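Long-range contact in metal-dependent phosphohydrolase, HDOD domain-containing (PDB 3HC1), which is of unknown function but binds a pair of iron ions in an HD-type site and is probably a metal-dependent phosphohydrolase: residues G125-A130 against A148-D153. Sequence-based numbering, arbitrary orientation.
With FE (Fe (III) ion), chain C; FE (Fe (III) ion), chain B.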
loop_
_atom_site.group_PDB
_atom_site.type_symbol
_atom_site.label_atom_id
_atom_site.label_comp_id
_atom_site.label_asym_id
_atom_site.label_seq_id
_atom_site.Cartn_x
_atom_site.Cartn_y
_atom_site.Cartn_z
ATOM N N GLY A 125 -5.156 -2.521 4.014
ATOM C CA GLY A 125 -5.084 -2.023 5.398
ATOM C C GLY A 125 -4.032 -0.934 5.538
ATOM O O GLY A 125 -4.306 0.130 6.062
ATOM N N VAL A 126 -2.825 -1.212 5.049
ATOM C CA VAL A 126 -1.748 -0.254 5.017
ATOM C C VAL A 126 -2.134 1.048 4.267
ATOM O O VAL A 126 -1.883 2.153 4.788
ATOM C CB VAL A 126 -0.415 -0.874 4.502
ATOM C CG1 VAL A 126 0.732 0.220 4.254
ATOM C CG2 VAL A 126 0.055 -1.937 5.538
ATOM N N ALA A 127 -2.720 0.922 3.075
ATOM C CA ALA A 127 -3.182 2.089 2.333
ATOM C C ALA A 127 -4.075 2.948 3.238
ATOM O O ALA A 127 -3.888 4.181 3.353
ATOM C CB ALA A 127 -3.958 1.675 1.065
ATOM N N ARG A 128 -5.089 2.310 3.814
ATOM C CA ARG A 128 -6.133 3.032 4.555
ATOM C C ARG A 128 -5.621 3.674 5.822
ATOM O O ARG A 128 -5.997 4.812 6.159
ATOM C CB ARG A 128 -7.313 2.133 4.875
ATOM C CG ARG A 128 -8.165 1.832 3.690
ATOM C CD ARG A 128 -9.329 0.886 3.997
ATOM N NE ARG A 128 -10.120 0.667 2.806
ATOM C CZ ARG A 128 -11.223 -0.072 2.724
ATOM N NH1 ARG A 128 -11.722 -0.696 3.786
ATOM N NH2 ARG A 128 -11.848 -0.158 1.564
ATOM N N ILE A 129 -4.805 2.937 6.566
ATOM C CA ILE A 129 -4.215 3.466 7.794
ATOM C C ILE A 129 -3.214 4.560 7.486
ATOM O O ILE A 129 -3.193 5.592 8.179
ATOM C CB ILE A 129 -3.575 2.339 8.674
ATOM C CG1 ILE A 129 -4.741 1.556 9.294
ATOM C CG2 ILE A 129 -2.622 2.949 9.778
ATOM C CD1 ILE A 129 -4.436 0.267 9.861
ATOM N N ALA A 130 -2.376 4.353 6.465
ATOM C CA ALA A 130 -1.440 5.398 6.074
ATOM C C ALA A 130 -2.198 6.685 5.683
ATOM O O ALA A 130 -1.753 7.772 6.035
ATOM C CB ALA A 130 -0.561 4.958 4.983
ATOM N N ALA A 148 0.724 5.105 -2.372
ATOM C CA ALA A 148 2.038 4.565 -1.940
ATOM C C ALA A 148 1.848 3.343 -1.036
ATOM O O ALA A 148 2.555 2.340 -1.179
ATOM C CB ALA A 148 2.915 5.616 -1.280
ATOM N N GLY A 149 0.864 3.432 -0.140
ATOM C CA GLY A 149 0.547 2.354 0.812
ATOM C C GLY A 149 0.052 1.084 0.165
ATOM O O GLY A 149 0.531 -0.028 0.439
ATOM N N LEU A 150 -0.918 1.245 -0.732
ATOM C CA LEU A 150 -1.486 0.086 -1.423
ATOM C C LEU A 150 -0.439 -0.619 -2.286
ATOM O O LEU A 150 -0.562 -1.827 -2.521
ATOM C CB LEU A 150 -2.674 0.522 -2.285
ATOM C CG LEU A 150 -3.622 -0.559 -2.807
ATOM C CD1 LEU A 150 -4.045 -1.565 -1.775
ATOM C CD2 LEU A 150 -4.870 0.127 -3.401
ATOM N N LEU A 151 0.600 0.111 -2.749
ATOM C CA LEU A 151 1.609 -0.471 -3.609
ATOM C C LEU A 151 2.861 -0.926 -2.859
ATOM O O LEU A 151 3.802 -1.426 -3.485
ATOM C CB LEU A 151 2.065 0.533 -4.687
ATOM C CG LEU A 151 0.956 0.910 -5.694
ATOM C CD1 LEU A 151 1.424 2.056 -6.557
ATOM C CD2 LEU A 151 0.662 -0.350 -6.523
ATOM N N HIS A 152 2.922 -0.688 -1.543
ATOM C CA HIS A 152 4.186 -0.871 -0.795
ATOM C C HIS A 152 4.848 -2.271 -0.903
ATOM O O HIS A 152 6.063 -2.403 -1.011
ATOM C CB HIS A 152 4.084 -0.400 0.657
ATOM C CG HIS A 152 3.498 -1.429 1.598
ATOM N ND1 HIS A 152 2.156 -1.726 1.605
ATOM C CD2 HIS A 152 4.061 -2.216 2.548
ATOM C CE1 HIS A 152 1.921 -2.687 2.479
ATOM N NE2 HIS A 152 3.052 -2.984 3.084
ATOM N N ASP A 153 4.000 -3.296 -0.863
ATOM C CA ASP A 153 4.391 -4.667 -0.977
ATOM C C ASP A 153 4.180 -5.275 -2.358
ATOM O O ASP A 153 4.094 -6.514 -2.493
ATOM C CB ASP A 153 3.644 -5.478 0.089
ATOM C CG ASP A 153 4.361 -5.443 1.440
ATOM O OD1 ASP A 153 5.553 -5.052 1.451
ATOM O OD2 ASP A 153 3.732 -5.770 2.468
HETATM FE FE FE C . 3.906 -4.760 4.329
HETATM FE FE FE B . 6.966 -5.060 3.093
HETATM O O HOH W 1 5.808 -4.181 4.302
#
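V126 lies over one face of the H152 imidazole, its CG1 3.8 Å from the ring centroid in a CH-pi contact displaced toward the ND1-CE1 rim. With CG1 anti to the backbone N (chi1 171°), both methyls reach the ring, CG2 coming within 3.7 Å of H152 CE1. CB of D153 sits over the opposite face, so the imidazole is clamped between two aliphatic groups. Its two nitrogens are also engaged: NE2 binds one iron at 2.3 Å, while ND1 donates to G149 O at 2.6 Å, close to the ring plane. D153 bridges both irons, OD2 to the ion held by H152, H122, D238 and E249, OD1 to its neighbour. G149 O, on helix 142-150, also accepts from H152 N, fixing the turn that carries the ligand. An alanine in place of V126 would probably open a gap over the imidazole and leave its tilt less firmly set. Beyond the ND1 edge of the ring, helix 116-136 comes very close: A127 CA is 4.0 Å from G149 CA, where a side chain on G149 would clash, and A127 CB meets L150 CB at 3.8 Å. L150 then packs on F99 and I103 of helix 82-108. This is the His-Asp pair of an HD-domain site; the ND1 bond to a backbone carbonyl keeps NE2 directed at the metal and would be expected to make it a stronger electron donor.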